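Selenium-binding protein (Sulfolobus tokodaii, PDB 2ECE) is of unknown function but, as a beta-propeller of the selenium-binding protein family, may bind selenium. Local coordinates at residues 245-257 with 269-283. Residues are numbered along the deposited sequence; the frame is centred on the assembly and turned at random.
Sequences TLGEENRMALELR and INMVVSLKDLSSSIW
Leu246 sits over the face of the Trp283 indole in a CH-pi contact, its CB 3.9 Å from the centroid of the five-membered ring, while CD2 approaches CE3 of the six-membered ring. The other methyl, CD1, turns inward and presses on Ile269 CG2 at 3.5 Å, tighter than usual for two carbons. Met271 packs beside them: bent at chi2 and chi3 (-47° and -62°), its chain curls back so that SD rests 3.5 Å from Ala253 CB and CE meets the backbone of Arg251. Oblique to the indole, the Asn250 amide donates from ND2 to Leu246 O in an almost straight bond of 2.8 Å, tying down the type I turn from Gly247 to Asn250. Trp283 NE1 is held by Ser281 OG, and one water links that hydroxyl to Asn250 OD1 and Ser279 O. Farther along the strands, Leu254 CD1 meets Val272 CG2, again at 3.5 Å.

Toward Glu249 and Lys276 the contact is more open to solvent: Glu249 OE2 reaches Ser274 OG through a water, and Lys276 runs outward. Leu275 is the exception, its N bonding Glu249 O at 2.7 Å and its CD1 covering one face of the Arg251 guanidinium.

Strands 250-258 and 266-274 form an antiparallel hairpin, at 156° in these segments, the first two strands of a propeller blade; Arg251 and Val273 are a hydrogen-bonded pair (Arg251 N to Val273 O 2.8 Å). Strands 280-288 and 291-304 follow, Ala294 touching Leu246 and Lys296 Trp283. Leu246 and Leu256 also pack on Ile230 of strand 229-234, joining this blade to the preceding one.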
ATOM      1  N   THR A 245      17.073 -11.783   5.400  1.00 24.62           N
ATOM      2  CA  THR A 245      17.537 -10.805   4.429  1.00 24.80           C
ATOM      3  C   THR A 245      17.097 -11.288   3.053  1.00 25.49           C
ATOM      4  O   THR A 245      17.335 -12.438   2.693  1.00 26.48           O
ATOM      5  CB  THR A 245      19.064 -10.671   4.508  1.00 25.67           C
ATOM      6  OG1 THR A 245      19.410 -10.092   5.771  1.00 26.48           O
ATOM      7  CG2 THR A 245      19.592  -9.788   3.396  1.00 26.33           C
ATOM      8  N   LEU A 246      16.443 -10.415   2.296  1.00 24.19           N
ATOM      9  CA  LEU A 246      15.938 -10.769   0.972  1.00 25.92           C
ATOM     10  C   LEU A 246      16.920 -10.427  -0.148  1.00 27.09           C
ATOM     11  O   LEU A 246      16.624  -9.613  -1.023  1.00 26.91           O
ATOM     12  CB  LEU A 246      14.601 -10.063   0.740  1.00 24.09           C
ATOM     13  CG  LEU A 246      13.640 -10.281   1.917  1.00 25.63           C
ATOM     14  CD1 LEU A 246      12.368  -9.480   1.728  1.00 24.52           C
ATOM     15  CD2 LEU A 246      13.332 -11.769   2.048  1.00 24.61           C
ATOM     16  N   GLY A 247      18.087 -11.066  -0.114  1.00 28.13           N
ATOM     17  CA  GLY A 247      19.103 -10.822  -1.120  1.00 29.81           C
ATOM     18  C   GLY A 247      20.061  -9.742  -0.653  1.00 31.06           C
ATOM     19  O   GLY A 247      19.668  -8.581  -0.514  1.00 29.60           O
ATOM     20  N   GLU A 248      21.317 -10.114  -0.406  1.00 32.55           N
ATOM     21  CA  GLU A 248      22.321  -9.151   0.055  1.00 34.86           C
ATOM     22  C   GLU A 248      22.382  -7.910  -0.826  1.00 33.96           C
ATOM     23  O   GLU A 248      22.633  -6.811  -0.336  1.00 33.94           O
ATOM     24  CB  GLU A 248      23.722  -9.773   0.075  1.00 38.66           C
ATOM     25  CG  GLU A 248      24.121 -10.526   1.336  1.00 45.22           C
ATOM     26  CD  GLU A 248      25.540 -11.082   1.227  1.00 48.84           C
ATOM     27  OE1 GLU A 248      25.956 -11.405   0.092  1.00 51.11           O
ATOM     28  OE2 GLU A 248      26.233 -11.208   2.261  1.00 51.08           O
ATOM     29  N   GLU A 249      22.149  -8.086  -2.123  1.00 32.59           N
ATOM     30  CA  GLU A 249      22.231  -6.971  -3.060  1.00 32.09           C
ATOM     31  C   GLU A 249      20.941  -6.195  -3.319  1.00 31.27           C
ATOM     32  O   GLU A 249      20.957  -5.206  -4.053  1.00 31.72           O
ATOM     33  CB  GLU A 249      22.788  -7.457  -4.404  1.00 32.65           C
ATOM     34  CG  GLU A 249      21.739  -8.062  -5.331  1.00 35.01           C
ATOM     35  CD  GLU A 249      21.338  -9.481  -4.957  1.00 36.64           C
ATOM     36  OE1 GLU A 249      21.585  -9.907  -3.810  1.00 37.62           O
ATOM     37  OE2 GLU A 249      20.760 -10.171  -5.821  1.00 37.96           O
ATOM     38  N   ASN A 250      19.827  -6.625  -2.737  1.00 29.20           N
ATOM     39  CA  ASN A 250      18.562  -5.923  -2.967  1.00 27.65           C
ATOM     40  C   ASN A 250      18.295  -4.825  -1.946  1.00 26.21           C
ATOM     41  O   ASN A 250      18.775  -4.884  -0.815  1.00 25.23           O
ATOM     42  CB  ASN A 250      17.389  -6.909  -2.967  1.00 26.53           C
ATOM     43  CG  ASN A 250      17.522  -7.974  -4.040  1.00 26.90           C
ATOM     44  OD1 ASN A 250      17.765  -7.665  -5.207  1.00 28.15           O
ATOM     45  ND2 ASN A 250      17.352  -9.235  -3.652  1.00 22.54           N
ATOM     46  N   ARG A 251      17.524  -3.823  -2.353  1.00 25.76           N
ATOM     47  CA  ARG A 251      17.179  -2.715  -1.472  1.00 24.67           C
ATOM     48  C   ARG A 251      15.703  -2.318  -1.587  1.00 23.57           C
ATOM     49  O   ARG A 251      15.095  -2.396  -2.653  1.00 22.72           O
ATOM     50  CB  ARG A 251      18.070  -1.504  -1.770  1.00 25.10           C
ATOM     51  CG  ARG A 251      19.541  -1.711  -1.417  1.00 25.22           C
ATOM     52  CD  ARG A 251      19.729  -1.910   0.080  1.00 26.06           C
ATOM     53  NE  ARG A 251      21.138  -1.990   0.462  1.00 29.08           N
ATOM     54  CZ  ARG A 251      21.904  -3.068   0.309  1.00 30.69           C
ATOM     55  NH1 ARG A 251      21.400  -4.176  -0.219  1.00 27.72           N
ATOM     56  NH2 ARG A 251      23.181  -3.034   0.686  1.00 29.55           N
ATOM     57  N   MET A 252      15.159  -1.873  -0.462  1.00 22.84           N
ATOM     58  CA  MET A 252      13.778  -1.457  -0.336  1.00 21.71           C
ATOM     59  C   MET A 252      12.849  -2.676  -0.263  1.00 21.28           C
ATOM     60  O   MET A 252      12.272  -3.102  -1.268  1.00 20.36           O
ATOM     61  CB  MET A 252      13.387  -0.564  -1.517  1.00 22.40           C
ATOM     62  CG  MET A 252      14.208   0.726  -1.627  1.00 22.92           C
ATOM     63  SD  MET A 252      13.586   1.891  -2.857  1.00 23.51           S
ATOM     64  CE  MET A 252      15.110   2.752  -3.357  1.00 23.56           C
ATOM     65  N   ALA A 253      12.606  -3.133   0.964  1.00 20.13           N
ATOM     66  CA  ALA A 253      11.720  -4.259   1.224  1.00 18.88           C
ATOM     67  C   ALA A 253      10.414  -3.533   1.573  1.00 18.98           C
ATOM     68  O   ALA A 253      10.243  -3.127   2.732  1.00 18.88           O
ATOM     69  CB  ALA A 253      12.241  -5.071   2.419  1.00 18.85           C
ATOM     70  N   LEU A 254       9.491  -3.395   0.620  1.00 18.67           N
ATOM     71  CA  LEU A 254       8.282  -2.654   0.849  1.00 17.89           C
ATOM     72  C   LEU A 254       7.071  -3.488   1.365  1.00 18.41           C
ATOM     73  O   LEU A 254       6.924  -3.703   2.576  1.00 18.04           O
ATOM     74  CB  LEU A 254       7.939  -1.835  -0.487  1.00 16.45           C
ATOM     75  CG  LEU A 254       9.104  -0.853  -0.800  1.00 17.76           C
ATOM     76  CD1 LEU A 254       8.562   0.139  -1.791  1.00 13.71           C
ATOM     77  CD2 LEU A 254       9.642  -0.098   0.434  1.00 15.30           C
ATOM     78  N   GLU A 255       6.067  -3.571   0.461  1.00 18.49           N
ATOM     79  CA  GLU A 255       4.756  -4.160   0.719  1.00 18.69           C
ATOM     80  C   GLU A 255       4.644  -5.601   1.105  1.00 19.53           C
ATOM     81  O   GLU A 255       5.080  -6.505   0.364  1.00 19.26           O
ATOM     82  CB  GLU A 255       3.808  -3.885  -0.480  1.00 18.04           C
ATOM     83  CG  GLU A 255       3.618  -2.418  -0.887  1.00 19.53           C
ATOM     84  CD  GLU A 255       2.916  -1.564   0.163  1.00 20.49           C
ATOM     85  OE1 GLU A 255       2.057  -2.094   0.892  1.00 21.67           O
ATOM     86  OE2 GLU A 255       3.208  -0.350   0.247  1.00 20.41           O
ATOM     87  N   LEU A 256       4.006  -5.821   2.252  1.00 17.04           N
ATOM     88  CA  LEU A 256       3.868  -7.168   2.823  1.00 16.84           C
ATOM     89  C   LEU A 256       2.483  -7.715   2.607  1.00 16.68           C
ATOM     90  O   LEU A 256       1.505  -7.087   3.016  1.00 17.02           O
ATOM     91  CB  LEU A 256       4.173  -7.155   4.336  1.00 16.09           C
ATOM     92  CG  LEU A 256       5.650  -7.138   4.725  1.00 15.53           C
ATOM     93  CD1 LEU A 256       5.819  -6.668   6.157  1.00 15.92           C
ATOM     94  CD2 LEU A 256       6.223  -8.533   4.530  1.00 14.77           C
ATOM     95  N   ARG A 257       2.378  -8.881   1.978  1.00 16.02           N
ATOM     96  CA  ARG A 257       1.062  -9.434   1.709  1.00 16.48           C
ATOM     97  C   ARG A 257       0.905 -10.902   2.089  1.00 17.61           C
ATOM     98  O   ARG A 257       1.249 -11.797   1.319  1.00 16.13           O
ATOM     99  CB  ARG A 257       0.714  -9.262   0.225  1.00 17.64           C
ATOM    100  CG  ARG A 257       0.659  -7.810  -0.258  1.00 18.63           C
ATOM    101  CD  ARG A 257      -0.548  -7.040   0.304  1.00 17.90           C
ATOM    102  NE  ARG A 257      -0.648  -5.700  -0.286  1.00 16.84           N
ATOM    103  CZ  ARG A 257       0.045  -4.639   0.118  1.00 17.64           C
ATOM    104  NH1 ARG A 257       0.893  -4.736   1.133  1.00 18.02           N
ATOM    105  NH2 ARG A 257      -0.086  -3.484  -0.518  1.00 18.60           N
ATOM    106  N   ILE A 269       6.389 -10.288  -0.670  1.00 18.98           N
ATOM    107  CA  ILE A 269       6.960  -8.965  -0.451  1.00 19.66           C
ATOM    108  C   ILE A 269       7.805  -8.617  -1.668  1.00 21.08           C
ATOM    109  O   ILE A 269       8.442  -9.490  -2.273  1.00 19.63           O
ATOM    110  CB  ILE A 269       7.848  -8.878   0.815  1.00 19.92           C
ATOM    111  CG1 ILE A 269       8.293  -7.423   1.019  1.00 20.52           C
ATOM    112  CG2 ILE A 269       9.070  -9.768   0.677  1.00 19.73           C
ATOM    113  CD1 ILE A 269       9.043  -7.169   2.323  1.00 17.49           C
ATOM    114  N   ASN A 270       7.789  -7.343  -2.037  1.00 21.01           N
ATOM    115  CA  ASN A 270       8.558  -6.879  -3.176  1.00 20.53           C
ATOM    116  C   ASN A 270       9.841  -6.167  -2.755  1.00 22.37           C
ATOM    117  O   ASN A 270       9.855  -5.394  -1.788  1.00 22.48           O
ATOM    118  CB  ASN A 270       7.703  -5.936  -4.036  1.00 19.13           C
ATOM    119  CG  ASN A 270       7.198  -4.713  -3.263  1.00 20.55           C
ATOM    120  OD1 ASN A 270       6.599  -4.838  -2.192  1.00 19.98           O
ATOM    121  ND2 ASN A 270       7.427  -3.529  -3.815  1.00 16.84           N
ATOM    122  N   MET A 271      10.922  -6.474  -3.465  1.00 20.98           N
ATOM    123  CA  MET A 271      12.211  -5.832  -3.255  1.00 22.02           C
ATOM    124  C   MET A 271      12.282  -4.967  -4.498  1.00 22.31           C
ATOM    125  O   MET A 271      12.335  -5.486  -5.613  1.00 21.98           O
ATOM    126  CB  MET A 271      13.354  -6.851  -3.254  1.00 22.10           C
ATOM    127  CG  MET A 271      13.482  -7.652  -1.973  1.00 21.72           C
ATOM    128  SD  MET A 271      13.416  -6.633  -0.462  1.00 23.69           S
ATOM    129  CE  MET A 271      14.847  -5.590  -0.661  1.00 21.39           C
ATOM    130  N   VAL A 272      12.265  -3.651  -4.310  1.00 21.73           N
ATOM    131  CA  VAL A 272      12.258  -2.719  -5.435  1.00 23.05           C
ATOM    132  C   VAL A 272      13.441  -2.716  -6.400  1.00 23.55           C
ATOM    133  O   VAL A 272      13.245  -2.737  -7.616  1.00 23.98           O
ATOM    134  CB  VAL A 272      12.043  -1.264  -4.946  1.00 23.48           C
ATOM    135  CG1 VAL A 272      11.996  -0.313  -6.139  1.00 23.54           C
ATOM    136  CG2 VAL A 272      10.742  -1.170  -4.150  1.00 21.84           C
ATOM    137  N   VAL A 273      14.662  -2.693  -5.884  1.00 23.81           N
ATOM    138  CA  VAL A 273      15.803  -2.625  -6.782  1.00 26.19           C
ATOM    139  C   VAL A 273      17.050  -3.376  -6.329  1.00 27.32           C
ATOM    140  O   VAL A 273      17.407  -3.378  -5.148  1.00 27.43           O
ATOM    141  CB  VAL A 273      16.162  -1.146  -7.051  1.00 26.45           C
ATOM    142  CG1 VAL A 273      16.406  -0.433  -5.737  1.00 27.55           C
ATOM    143  CG2 VAL A 273      17.385  -1.048  -7.953  1.00 27.95           C
ATOM    144  N   SER A 274      17.704  -4.025  -7.288  1.00 28.01           N
ATOM    145  CA  SER A 274      18.927  -4.765  -7.024  1.00 28.46           C
ATOM    146  C   SER A 274      20.115  -3.865  -7.310  1.00 28.96           C
ATOM    147  O   SER A 274      20.151  -3.192  -8.335  1.00 29.37           O
ATOM    148  CB  SER A 274      19.008  -6.000  -7.923  1.00 29.17           C
ATOM    149  OG  SER A 274      20.342  -6.477  -7.991  1.00 29.82           O
ATOM    150  N   LEU A 275      21.088  -3.849  -6.408  1.00 29.73           N
ATOM    151  CA  LEU A 275      22.270  -3.024  -6.611  1.00 31.76           C
ATOM    152  C   LEU A 275      23.186  -3.626  -7.675  1.00 32.99           C
ATOM    153  O   LEU A 275      24.137  -2.981  -8.113  1.00 33.88           O
ATOM    154  CB  LEU A 275      23.047  -2.863  -5.303  1.00 30.30           C
ATOM    155  CG  LEU A 275      22.364  -2.092  -4.170  1.00 30.85           C
ATOM    156  CD1 LEU A 275      23.334  -1.927  -3.021  1.00 30.45           C
ATOM    157  CD2 LEU A 275      21.904  -0.733  -4.669  1.00 32.22           C
ATOM    158  N   LYS A 276      22.896  -4.858  -8.089  1.00 34.26           N
ATOM    159  CA  LYS A 276      23.706  -5.535  -9.102  1.00 35.27           C
ATOM    160  C   LYS A 276      23.257  -5.237 -10.531  1.00 35.29           C
ATOM    161  O   LYS A 276      24.087  -4.959 -11.402  1.00 35.23           O
ATOM    162  CB  LYS A 276      23.676  -7.052  -8.891  1.00 35.50           C
ATOM    163  CG  LYS A 276      24.446  -7.832  -9.956  1.00 38.08           C
ATOM    164  CD  LYS A 276      24.056  -9.309  -9.985  1.00 39.65           C
ATOM    165  CE  LYS A 276      24.820 -10.064 -11.076  1.00 42.50           C
ATOM    166  NZ  LYS A 276      24.325 -11.463 -11.285  1.00 42.85           N
ATOM    167  N   ASP A 277      21.951  -5.297 -10.778  1.00 33.67           N
ATOM    168  CA  ASP A 277      21.442  -5.058 -12.122  1.00 32.37           C
ATOM    169  C   ASP A 277      20.132  -4.280 -12.205  1.00 31.52           C
ATOM    170  O   ASP A 277      19.468  -4.297 -13.241  1.00 31.92           O
ATOM    171  CB  ASP A 277      21.282  -6.387 -12.860  1.00 32.21           C
ATOM    172  CG  ASP A 277      20.366  -7.351 -12.129  1.00 33.62           C
ATOM    173  OD1 ASP A 277      19.772  -6.945 -11.107  1.00 31.63           O
ATOM    174  OD2 ASP A 277      20.235  -8.510 -12.577  1.00 33.30           O
ATOM    175  N   LEU A 278      19.755  -3.608 -11.122  1.00 30.22           N
ATOM    176  CA  LEU A 278      18.531  -2.804 -11.104  1.00 28.82           C
ATOM    177  C   LEU A 278      17.224  -3.580 -11.262  1.00 27.68           C
ATOM    178  O   LEU A 278      16.183  -2.981 -11.524  1.00 26.45           O
ATOM    179  CB  LEU A 278      18.580  -1.734 -12.201  1.00 31.50           C
ATOM    180  CG  LEU A 278      19.666  -0.659 -12.173  1.00 33.18           C
ATOM    181  CD1 LEU A 278      19.648   0.109 -13.487  1.00 34.34           C
ATOM    182  CD2 LEU A 278      19.430   0.276 -11.002  1.00 35.42           C
ATOM    183  N   SER A 279      17.267  -4.900 -11.115  1.00 25.74           N
ATOM    184  CA  SER A 279      16.053  -5.695 -11.249  1.00 26.67           C
ATOM    185  C   SER A 279      15.199  -5.609  -9.987  1.00 26.40           C
ATOM    186  O   SER A 279      15.665  -5.164  -8.935  1.00 25.31           O
ATOM    187  CB  SER A 279      16.396  -7.161 -11.507  1.00 26.22           C
ATOM    188  OG  SER A 279      17.021  -7.736 -10.375  1.00 26.18           O
ATOM    189  N   SER A 280      13.942  -6.021 -10.113  1.00 26.09           N
ATOM    190  CA  SER A 280      13.017  -6.054  -8.984  1.00 25.56           C
ATOM    191  C   SER A 280      12.771  -7.534  -8.751  1.00 26.07           C
ATOM    192  O   SER A 280      12.919  -8.349  -9.671  1.00 24.61           O
ATOM    193  CB  SER A 280      11.690  -5.356  -9.324  1.00 25.39           C
ATOM    194  OG  SER A 280      11.832  -3.942  -9.330  1.00 23.32           O
ATOM    195  N   SER A 281      12.418  -7.900  -7.526  1.00 24.82           N
ATOM    196  CA  SER A 281      12.156  -9.296  -7.239  1.00 24.30           C
ATOM    197  C   SER A 281      11.052  -9.435  -6.211  1.00 23.60           C
ATOM    198  O   SER A 281      10.873  -8.567  -5.351  1.00 21.73           O
ATOM    199  CB  SER A 281      13.429  -9.998  -6.748  1.00 24.28           C
ATOM    200  OG  SER A 281      14.038  -9.301  -5.678  1.00 26.03           O
ATOM    201  N   ILE A 282      10.292 -10.517  -6.332  1.00 22.32           N
ATOM    202  CA  ILE A 282       9.215 -10.806  -5.399  1.00 22.40           C
ATOM    203  C   ILE A 282       9.679 -11.998  -4.584  1.00 24.17           C
ATOM    204  O   ILE A 282      10.194 -12.975  -5.132  1.00 24.63           O
ATOM    205  CB  ILE A 282       7.913 -11.162  -6.129  1.00 21.68           C
ATOM    206  CG1 ILE A 282       7.471  -9.978  -6.996  1.00 18.72           C
ATOM    207  CG2 ILE A 282       6.838 -11.535  -5.122  1.00 20.09           C
ATOM    208  CD1 ILE A 282       7.370  -8.655  -6.238  1.00 18.76           C
ATOM    209  N   TRP A 283       9.512 -11.910  -3.271  1.00 24.57           N
ATOM    210  CA  TRP A 283       9.940 -12.977  -2.392  1.00 22.44           C
ATOM    211  C   TRP A 283       8.781 -13.585  -1.627  1.00 23.58           C
ATOM    212  O   TRP A 283       7.874 -12.879  -1.191  1.00 19.56           O
ATOM    213  CB  TRP A 283      10.984 -12.452  -1.409  1.00 23.61           C
ATOM    214  CG  TRP A 283      12.279 -12.060  -2.053  1.00 25.07           C
ATOM    215  CD1 TRP A 283      12.491 -11.025  -2.922  1.00 24.64           C
ATOM    216  CD2 TRP A 283      13.548 -12.695  -1.868  1.00 25.40           C
ATOM    217  NE1 TRP A 283      13.818 -10.977  -3.286  1.00 24.42           N
ATOM    218  CE2 TRP A 283      14.487 -11.991  -2.655  1.00 24.39           C
ATOM    219  CE3 TRP A 283      13.982 -13.793  -1.115  1.00 26.18           C
ATOM    220  CZ2 TRP A 283      15.840 -12.351  -2.709  1.00 25.58           C
ATOM    221  CZ3 TRP A 283      15.335 -14.152  -1.169  1.00 24.64           C
ATOM    222  CH2 TRP A 283      16.242 -13.432  -1.961  1.00 24.67           C
TER
HETATM  223  O   HOH W   1      20.242  -9.182  -8.130  1.00 38.84           O
HETATM  224  O   HOH W   2      15.613  -7.366  -6.711  1.00 37.72           O